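Local atomic coordinates of CurJ (Moorea producens 3L, PDB entry 5TZ6), a protein that probably serves, through this dehydratase domain of a polyketide synthase module, to remove water by a vinylogous route from an intermediate of curacin biosynthesis. Residues Ala60-Ser63 / Leu64-Ala68; Thr97-Asn100 / Asn101-Ser104; Glu152-Gln155 / Ala156-Gln160; Ile162-Ala165 / Glu166-His170. The protein carries 1 engineered substitution. All coordinates share one frame; numbering follows the deposited sequence.

Contact 1: residues Ala60-Ser63 / Leu64-Ala68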
loop_
_atom_site.group_PDB
_atom_site.type_symbol
_atom_site.label_atom_id
_atom_site.label_comp_id
_atom_site.label_asym_id
_atom_site.label_seq_id
_atom_site.Cartn_x
_atom_site.Cartn_y
_atom_site.Cartn_z
ATOM N N ALA A 60 4.938 -15.917 1.898
ATOM C CA ALA A 60 3.638 -15.273 1.715
ATOM C C ALA A 60 3.645 -14.336 0.506
ATOM O O ALA A 60 2.796 -14.451 -0.393
ATOM C CB ALA A 60 3.239 -14.518 2.981
ATOM N N ALA A 61 4.601 -13.401 0.465
ATOM C CA ALA A 61 4.673 -12.477 -0.667
ATOM C C ALA A 61 4.705 -13.236 -1.991
ATOM O O ALA A 61 3.938 -12.943 -2.921
ATOM C CB ALA A 61 5.903 -11.576 -0.527
ATOM N N ALA A 62 5.597 -14.222 -2.084
ATOM C CA ALA A 62 5.642 -15.108 -3.237
ATOM C C ALA A 62 4.250 -15.607 -3.589
ATOM O O ALA A 62 3.828 -15.545 -4.749
ATOM C CB ALA A 62 6.585 -16.277 -2.951
ATOM N N SER A 63 3.520 -16.113 -2.592
ATOM C CA SER A 63 2.192 -16.645 -2.868
ATOM C C SER A 63 1.244 -15.567 -3.368
ATOM O O SER A 63 0.265 -15.887 -4.047
ATOM C CB SER A 63 1.611 -17.308 -1.619
ATOM O OG SER A 63 0.910 -16.370 -0.827
ATOM N N LEU A 64 1.532 -14.298 -3.093
ATOM C CA LEU A 64 0.716 -13.227 -3.647
ATOM C C LEU A 64 1.262 -12.660 -4.951
ATOM O O LEU A 64 0.641 -11.753 -5.517
ATOM C CB LEU A 64 0.556 -12.094 -2.629
ATOM C CG LEU A 64 -0.218 -12.429 -1.358
ATOM C CD1 LEU A 64 -0.175 -11.252 -0.396
ATOM C CD2 LEU A 64 -1.649 -12.802 -1.697
ATOM N N THR A 65 2.388 -13.162 -5.456
ATOM C CA THR A 65 2.895 -12.646 -6.725
ATOM C C THR A 65 3.054 -13.709 -7.800
ATOM O O THR A 65 2.710 -13.456 -8.956
ATOM C CB THR A 65 4.239 -11.927 -6.527
ATOM O OG1 THR A 65 5.034 -12.645 -5.581
ATOM C CG2 THR A 65 4.012 -10.514 -6.021
ATOM N N PHE A 66 3.556 -14.894 -7.465
ATOM C CA PHE A 66 3.696 -15.937 -8.470
ATOM C C PHE A 66 2.377 -16.688 -8.646
ATOM O O PHE A 66 1.509 -16.689 -7.770
ATOM C CB PHE A 66 4.812 -16.911 -8.088
ATOM C CG PHE A 66 6.181 -16.285 -8.051
ATOM C CD1 PHE A 66 6.591 -15.423 -9.054
ATOM C CD2 PHE A 66 7.053 -16.551 -7.005
ATOM C CE1 PHE A 66 7.848 -14.845 -9.021
ATOM C CE2 PHE A 66 8.310 -15.975 -6.965
ATOM C CZ PHE A 66 8.707 -15.122 -7.972
ATOM N N ALA A 67 2.224 -17.322 -9.810
ATOM C CA ALA A 67 1.075 -18.197 -10.014
ATOM C C ALA A 67 1.314 -19.604 -9.475
ATOM O O ALA A 67 0.358 -20.276 -9.072
ATOM C CB ALA A 67 0.715 -18.257 -11.499
ATOM N N ALA A 68 2.564 -20.057 -9.451
ATOM C CA ALA A 68 2.914 -21.396 -9.002
ATOM C C ALA A 68 3.102 -21.440 -7.484
ATOM O O ALA A 68 3.191 -20.414 -6.803
ATOM C CB ALA A 68 4.177 -21.884 -9.715
#

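Contact 2: residues Thr97-Asn100 / Asn101-Ser104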
loop_
_atom_site.group_PDB
_atom_site.type_symbol
_atom_site.label_atom_id
_atom_site.label_comp_id
_atom_site.label_asym_id
_atom_site.label_seq_id
_atom_site.Cartn_x
_atom_site.Cartn_y
_atom_site.Cartn_z
ATOM N N THR A 97 12.482 -5.998 -6.069
ATOM C CA THR A 97 13.007 -5.344 -7.249
ATOM C C THR A 97 13.076 -6.367 -8.367
ATOM O O THR A 97 13.694 -7.428 -8.180
ATOM C CB THR A 97 14.393 -4.769 -6.980
ATOM O OG1 THR A 97 14.294 -3.742 -5.991
ATOM C CG2 THR A 97 14.995 -4.172 -8.279
ATOM N N PRO A 98 12.441 -6.125 -9.510
ATOM C CA PRO A 98 12.487 -7.111 -10.596
ATOM C C PRO A 98 13.909 -7.314 -11.094
ATOM O O PRO A 98 14.639 -6.357 -11.351
ATOM C CB PRO A 98 11.594 -6.492 -11.681
ATOM C CG PRO A 98 10.748 -5.484 -10.975
ATOM C CD PRO A 98 11.569 -4.981 -9.822
ATOM N N GLN A 99 14.297 -8.578 -11.218
ATOM C CA GLN A 99 15.544 -8.960 -11.866
ATOM C C GLN A 99 15.207 -9.866 -13.042
ATOM O O GLN A 99 14.054 -9.902 -13.475
ATOM C CB GLN A 99 16.481 -9.654 -10.876
ATOM C CG GLN A 99 16.842 -8.804 -9.666
ATOM C CD GLN A 99 17.545 -7.511 -10.041
ATOM O OE1 GLN A 99 18.173 -7.414 -11.098
ATOM N NE2 GLN A 99 17.440 -6.507 -9.176
ATOM N N ASN A 100 16.178 -10.626 -13.545
ATOM C CA ASN A 100 15.919 -11.574 -14.626
ATOM C C ASN A 100 15.188 -12.794 -14.071
ATOM O O ASN A 100 15.792 -13.635 -13.396
ATOM C CB ASN A 100 17.220 -11.982 -15.311
ATOM C CG ASN A 100 16.992 -12.971 -16.437
ATOM O OD1 ASN A 100 16.028 -12.849 -17.184
ATOM N ND2 ASN A 100 17.878 -13.951 -16.564
ATOM N N ASN A 101 13.887 -12.891 -14.348
ATOM C CA ASN A 101 13.079 -14.042 -13.940
ATOM C C ASN A 101 13.172 -14.297 -12.439
ATOM O O ASN A 101 13.152 -15.440 -11.979
ATOM C CB ASN A 101 13.493 -15.291 -14.718
ATOM C CG ASN A 101 13.025 -15.264 -16.152
ATOM O OD1 ASN A 101 11.930 -14.782 -16.450
ATOM N ND2 ASN A 101 13.857 -15.770 -17.058
ATOM N N SER A 102 13.254 -13.219 -11.667
ATOM C CA SER A 102 13.357 -13.301 -10.214
ATOM C C SER A 102 13.121 -11.904 -9.650
ATOM O O SER A 102 12.890 -10.945 -10.393
ATOM C CB SER A 102 14.711 -13.865 -9.781
ATOM O OG SER A 102 15.772 -13.002 -10.153
ATOM N N PHE A 103 13.163 -11.805 -8.324
ATOM C CA PHE A 103 13.093 -10.543 -7.603
ATOM C C PHE A 103 14.205 -10.529 -6.567
ATOM O O PHE A 103 14.348 -11.484 -5.802
ATOM C CB PHE A 103 11.748 -10.367 -6.882
ATOM C CG PHE A 103 10.561 -10.272 -7.795
ATOM C CD1 PHE A 103 10.231 -9.074 -8.404
ATOM C CD2 PHE A 103 9.747 -11.371 -8.005
ATOM C CE1 PHE A 103 9.130 -8.983 -9.239
ATOM C CE2 PHE A 103 8.643 -11.287 -8.829
ATOM C CZ PHE A 103 8.334 -10.089 -9.450
ATOM N N SER A 104 14.980 -9.456 -6.525
ATOM C CA SER A 104 15.792 -9.203 -5.348
ATOM C C SER A 104 14.885 -8.626 -4.272
ATOM O O SER A 104 13.999 -7.819 -4.559
ATOM C CB SER A 104 16.940 -8.246 -5.666
ATOM O OG SER A 104 16.472 -7.152 -6.441
#

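Contact 3: residues Glu152-Gln155 / Ala156-Gln160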
loop_
_atom_site.group_PDB
_atom_site.type_symbol
_atom_site.label_atom_id
_atom_site.label_comp_id
_atom_site.label_asym_id
_atom_site.label_seq_id
_atom_site.Cartn_x
_atom_site.Cartn_y
_atom_site.Cartn_z
ATOM N N GLU A 152 12.400 -44.517 5.899
ATOM C CA GLU A 152 12.834 -45.678 6.672
ATOM C C GLU A 152 14.347 -45.867 6.602
ATOM O O GLU A 152 14.970 -46.255 7.596
ATOM C CB GLU A 152 12.108 -46.944 6.207
ATOM C CG GLU A 152 12.125 -47.178 4.706
ATOM C CD GLU A 152 11.002 -46.446 3.992
ATOM O OE1 GLU A 152 9.872 -46.986 3.954
ATOM O OE2 GLU A 152 11.234 -45.320 3.501
ATOM N N GLU A 153 14.956 -45.599 5.443
ATOM C CA GLU A 153 16.414 -45.601 5.361
ATOM C C GLU A 153 17.037 -44.625 6.351
ATOM O O GLU A 153 18.117 -44.892 6.892
ATOM C CB GLU A 153 16.866 -45.266 3.941
ATOM C CG GLU A 153 17.510 -46.425 3.206
ATOM C CD GLU A 153 18.781 -46.899 3.884
ATOM O OE1 GLU A 153 19.192 -48.055 3.643
ATOM O OE2 GLU A 153 19.365 -46.119 4.665
ATOM N N ILE A 154 16.367 -43.504 6.620
ATOM C CA ILE A 154 16.924 -42.507 7.526
ATOM C C ILE A 154 16.728 -42.925 8.975
ATOM O O ILE A 154 17.607 -42.713 9.818
ATOM C CB ILE A 154 16.310 -41.125 7.241
ATOM C CG1 ILE A 154 16.845 -40.569 5.917
ATOM C CG2 ILE A 154 16.597 -40.172 8.386
ATOM C CD1 ILE A 154 16.092 -39.354 5.409
ATOM N N GLN A 155 15.575 -43.513 9.296
ATOM C CA GLN A 155 15.355 -44.002 10.652
ATOM C C GLN A 155 16.349 -45.085 11.047
ATOM O O GLN A 155 16.460 -45.394 12.238
ATOM C CB GLN A 155 13.921 -44.513 10.799
ATOM C CG GLN A 155 12.919 -43.402 11.075
ATOM C CD GLN A 155 11.487 -43.833 10.861
ATOM O OE1 GLN A 155 10.589 -42.999 10.747
ATOM N NE2 GLN A 155 11.264 -45.138 10.799
ATOM N N ALA A 156 17.081 -45.651 10.086
ATOM C CA ALA A 156 18.110 -46.642 10.371
ATOM C C ALA A 156 19.443 -46.000 10.730
ATOM O O ALA A 156 20.141 -46.483 11.627
ATOM C CB ALA A 156 18.285 -47.574 9.168
ATOM N N ARG A 157 19.821 -44.926 10.032
ATOM C CA ARG A 157 21.053 -44.216 10.359
ATOM C C ARG A 157 20.933 -43.394 11.635
ATOM O O ARG A 157 21.948 -43.134 12.290
ATOM C CB ARG A 157 21.465 -43.309 9.198
ATOM C CG ARG A 157 21.895 -44.064 7.953
ATOM C CD ARG A 157 22.410 -43.127 6.881
ATOM N NE ARG A 157 21.392 -42.168 6.473
ATOM C CZ ARG A 157 21.366 -41.571 5.287
ATOM N NH1 ARG A 157 20.402 -40.709 4.995
ATOM N NH2 ARG A 157 22.305 -41.841 4.388
ATOM N N CYS A 158 19.727 -42.989 12.008
ATOM C CA CYS A 158 19.502 -42.149 13.180
ATOM C C CYS A 158 18.715 -42.975 14.185
ATOM O O CYS A 158 17.490 -43.089 14.084
ATOM C CB CYS A 158 18.751 -40.876 12.804
ATOM S SG CYS A 158 19.428 -39.990 11.386
ATOM N N SER A 159 19.419 -43.557 15.152
ATOM C CA SER A 159 18.772 -44.448 16.098
ATOM C C SER A 159 19.031 -44.118 17.563
ATOM O O SER A 159 18.462 -44.791 18.428
ATOM C CB SER A 159 19.187 -45.902 15.823
ATOM O OG SER A 159 20.596 -46.043 15.821
ATOM N N GLN A 160 19.844 -43.110 17.879
ATOM C CA GLN A 160 20.060 -42.764 19.285
ATOM C C GLN A 160 19.002 -41.746 19.696
ATOM O O GLN A 160 19.174 -40.542 19.510
ATOM C CB GLN A 160 21.468 -42.237 19.523
ATOM C CG GLN A 160 21.660 -41.728 20.940
ATOM C CD GLN A 160 23.032 -41.141 21.179
ATOM O OE1 GLN A 160 23.965 -41.378 20.412
ATOM N NE2 GLN A 160 23.163 -40.367 22.249
#

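Contact 4: residues Ile162-Ala165 / Glu166-His170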
loop_
_atom_site.group_PDB
_atom_site.type_symbol
_atom_site.label_atom_id
_atom_site.label_comp_id
_atom_site.label_asym_id
_atom_site.label_seq_id
_atom_site.Cartn_x
_atom_site.Cartn_y
_atom_site.Cartn_z
ATOM N N ILE A 162 17.038 -39.149 21.816
ATOM C CA ILE A 162 17.386 -38.197 22.861
ATOM C C ILE A 162 16.193 -37.285 23.123
ATOM O O ILE A 162 15.321 -37.100 22.271
ATOM C CB ILE A 162 18.633 -37.352 22.510
ATOM C CG1 ILE A 162 18.255 -36.162 21.640
ATOM C CG2 ILE A 162 19.672 -38.200 21.793
ATOM C CD1 ILE A 162 19.455 -35.416 21.115
ATOM N N ASP A 163 16.167 -36.722 24.328
ATOM C CA ASP A 163 15.026 -35.948 24.794
ATOM C C ASP A 163 15.032 -34.569 24.157
ATOM O O ASP A 163 16.059 -33.882 24.145
ATOM C CB ASP A 163 15.057 -35.823 26.317
ATOM C CG ASP A 163 13.771 -35.248 26.890
ATOM O OD1 ASP A 163 12.960 -34.678 26.127
ATOM O OD2 ASP A 163 13.582 -35.348 28.120
ATOM N N SER A 164 13.880 -34.164 23.630
ATOM C CA SER A 164 13.782 -32.845 23.024
ATOM C C SER A 164 14.116 -31.741 24.015
ATOM O O SER A 164 14.551 -30.657 23.599
ATOM C CB SER A 164 12.378 -32.640 22.459
ATOM O OG SER A 164 11.404 -32.866 23.461
ATOM N N ALA A 165 13.953 -32.000 25.314
ATOM C CA ALA A 165 14.196 -30.960 26.306
ATOM C C ALA A 165 15.629 -30.461 26.235
ATOM O O ALA A 165 15.882 -29.264 26.431
ATOM C CB ALA A 165 13.881 -31.491 27.706
ATOM N N GLU A 166 16.564 -31.350 25.891
ATOM C CA GLU A 166 17.961 -30.958 25.772
ATOM C C GLU A 166 18.120 -29.815 24.784
ATOM O O GLU A 166 18.918 -28.897 25.007
ATOM C CB GLU A 166 18.807 -32.155 25.342
ATOM C CG GLU A 166 19.060 -33.170 26.440
ATOM C CD GLU A 166 20.130 -34.175 26.056
ATOM O OE1 GLU A 166 19.804 -35.375 25.916
ATOM O OE2 GLU A 166 21.297 -33.762 25.881
ATOM N N ILE A 167 17.355 -29.835 23.693
ATOM C CA ILE A 167 17.449 -28.733 22.745
ATOM C C ILE A 167 16.908 -27.460 23.374
ATOM O O ILE A 167 17.592 -26.428 23.420
ATOM C CB ILE A 167 16.711 -29.079 21.442
ATOM C CG1 ILE A 167 17.468 -30.159 20.668
ATOM C CG2 ILE A 167 16.509 -27.825 20.590
ATOM C CD1 ILE A 167 16.814 -30.521 19.350
ATOM N N TYR A 168 15.712 -27.537 23.961
ATOM C CA TYR A 168 15.118 -26.315 24.479
ATOM C C TYR A 168 15.930 -25.802 25.652
ATOM O O TYR A 168 16.214 -24.599 25.750
ATOM C CB TYR A 168 13.673 -26.574 24.892
ATOM C CG TYR A 168 12.798 -27.053 23.751
ATOM C CD1 TYR A 168 12.795 -26.399 22.532
ATOM C CD2 TYR A 168 11.993 -28.182 23.894
ATOM C CE1 TYR A 168 12.004 -26.841 21.488
ATOM C CE2 TYR A 168 11.201 -28.634 22.862
ATOM C CZ TYR A 168 11.207 -27.959 21.658
ATOM O OH TYR A 168 10.416 -28.406 20.624
ATOM N N GLN A 169 16.439 -26.723 26.465
ATOM C CA GLN A 169 17.285 -26.329 27.578
ATOM C C GLN A 169 18.553 -25.669 27.068
ATOM O O GLN A 169 18.963 -24.618 27.585
ATOM C CB GLN A 169 17.621 -27.542 28.442
ATOM C CG GLN A 169 18.460 -27.198 29.653
ATOM C CD GLN A 169 17.676 -26.385 30.667
ATOM O OE1 GLN A 169 16.642 -26.831 31.158
ATOM N NE2 GLN A 169 18.168 -25.193 30.989
ATOM N N HIS A 170 19.181 -26.258 26.038
ATOM C CA HIS A 170 20.370 -25.632 25.473
ATOM C C HIS A 170 20.091 -24.180 25.117
ATOM O O HIS A 170 20.927 -23.301 25.351
ATOM C CB HIS A 170 20.858 -26.404 24.242
ATOM C CG HIS A 170 21.985 -25.731 23.516
ATOM N ND1 HIS A 170 23.305 -26.082 23.698
ATOM C CD2 HIS A 170 21.986 -24.733 22.599
ATOM C CE1 HIS A 170 24.072 -25.331 22.926
ATOM N NE2 HIS A 170 23.296 -24.500 22.253
#

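Contact 1: residues Ala60-Ser63 / Leu64-Ala68
The ring of Phe66 meets Ala62 from one turn further along the chain: its CD2 lies 4.1 Å from the methyl CB of Ala62, and the carbonyl oxygen of Ala62 approaches the same ring obliquely. With CG beside the backbone N (chi1 -64°), the ring hangs next to this last turn, and its other neighbours include Val141. Ala62 O itself is held twice, by Phe66 N at 2.8 Å in a nearly straight bond and by Thr65 N at 2.9 Å, the latter arriving from above the carbonyl plane. Shared i+3 and i+4 bonding of this kind illustrates how an alpha helix runs out, here at the C-terminal end of helix 51-65, the long helix against which the strands of a hot-dog fold wrap. A second carbonyl is also doubly occupied. Ser63 OG reaches back to Ala60 O at 2.7 Å, in the carbonyl plane and on a lone pair, while Leu64 N binds the same oxygen at 3.0 Å. An alanine in place of Ser63 lacks this hydroxyl, and Ala60 O would probably be left with the backbone donor alone within this turn. Thr65 OG1 stands 2.9 Å from Ala61 O and 3.2 Å from Ala62 O, with one proton to serve the two. Ala61, Leu64 and Thr65 pack on Phe26 of strand 24-30.

Contact 2: residues Thr97-Asn100 / Asn101-Ser104
Two torsions bring Gln99 and Ser104 together: the glutamine chain bends at chi2 (-60°), and the serine hydroxyl sits between its own N and carbonyl carbon (chi1 45°). Gln99 NE2 then donates to Ser104 OG at 3.0 Å, a fairly straight bond (160°) lying close to the amide plane. The same OG rests 3.2 Å from Thr97 CB and makes a weak bond to Thr97 O. An alanine at Ser104 has no such oxygen, which would probably leave the Gln99 amide without its mate and free to swing. Backbone bonds close the hairpin, with Thr97 N to Ser104 O at 2.8 Å and Gln99 N to Ser102 O at 2.9 Å. The turn passes through Asn100 and Asn101, whose side chains lie side by side. Thr97, Gln99, Ser102 and Ser104 share one face of this antiparallel pair. On the other, Phe103 CD1 lies 3.7 Å from Pro98 CA, and Thr97 O stands at the edge of the phenyl ring. The hairpin joins strands 90-99 and 102-110; Ser102 leans on Lys138 and Ser140 of the adjacent strand 132-141, and the ring of Phe103 extends toward Phe66, just past helix 51-65.

Contact 3: residues Glu152-Gln155 / Ala156-Gln160
The backbone of Ile154 and Cys158 closes the last turn of helix 151-157, Cys158 N donating to Ile154 O at 3.1 Å (145°) just where the chain leaves helical geometry. Two residues earlier the bonding is already slack: Ala156 N is divided between Glu152 O and Glu153 O, and both bonds are weak. The side chains illustrate how an amphipathic terminal turn uses a single hydrophobic residue on two fronts. Ile154 presents one branch to each of two partners. Its CG2 lies 4.1 Å from Cys158 SG, and the sulfur, set beside its own backbone N (chi1 -49°), also comes 3.6 Å from Ile154 O, tucking the cysteine under the helix end. The other branch, CG1, is met by Arg157 NH1 at 3.7 Å. This arginine folds back at chi3 (-60°), which turns the guanidinium toward the preceding turn instead of straight outward, so that it crosses the isoleucine obliquely. Opposite charge is close but not in contact, with Glu153 OE2 standing 4.8 Å from Arg157 NE; a long, weak ion pair links that same nitrogen to Glu194. Any electrostatic help is therefore probably modest. Ala156 CB lies 3.5 Å from Glu153 O, one of the two oxygens its own N shares. After the helix, Ser159 and Gln160 both face Leu190, forming a classic beta bulge as strand 160-162 begins. Ile154, Gln155 and Cys158 all pack on Leu196 of strand 194-200, while Ile154 and Arg157 touch Tyr262, and Gln155 touches Trp260, both of strand 258-267.

Contact 4: residues Ile162-Ala165 / Glu166-His170
Gln169 N donates to Ala165 O at 2.6 Å, nearly straight (167°) and almost head-on to the carbonyl, a tight i+4 bond in the first turn of helix 164-173. Ser164 O, by contrast, is held only weakly by Ile167 N and Tyr168 N. Ahead of them Asp163 is the N-cap: with its carboxylate anti to the backbone N (chi1 -170°), OD1 receives Ala165 N at 3.0 Å in a very straight bond (176°) that reaches it from above the carboxylate plane. Asp163 O also accepts Glu166 N at 3.1 Å. Glu166 OE1 stays 4.2 Å from Asp163 N, too far to complete a capping box, while CB and CG of Glu166 lie beside Asp163 O. Tyr168 brings CD2 within 3.6 Å of Ser164 O, the oxygen lying oblique to the ring; its hydroxyl is hydrogen-bonded to Ile185 O, and Arg183 makes a cation-pi contact with its ring. Gln169 uses its NE2 on Asp173. The turn is thus a textbook side-chain-capped helix start, here opening a helix that runs to the ligand site: the side chain of His170, whose NE2 is hydrogen-bonded to Thr239 OG1, is about 7 Å from the bound hydroxy-methylheptenoic acid, and the following Leu171 lines its pocket.

Overall arrangement
The four contacts follow one another along the chain and form two pairs. Contacts 1 and 2, with centres about 13 Å apart, touch directly: Phe66 CE1 packs 3.7 Å from Phe103 CE2, tying the end of helix 51-65 to the hairpin of strands 90-99 and 102-110. Contacts 3 and 4 adjoin in sequence, their centres about 19 Å apart, with strand 160-162 leading from helix 151-157 to helix 164-173. Between the pairs the centres stand about 36 to 41 Å apart. Each pair belongs to a different hot-dog unit, consistent with the double hot-dog fold of polyketide synthase dehydratases, whose ligand pocket takes residues from both halves.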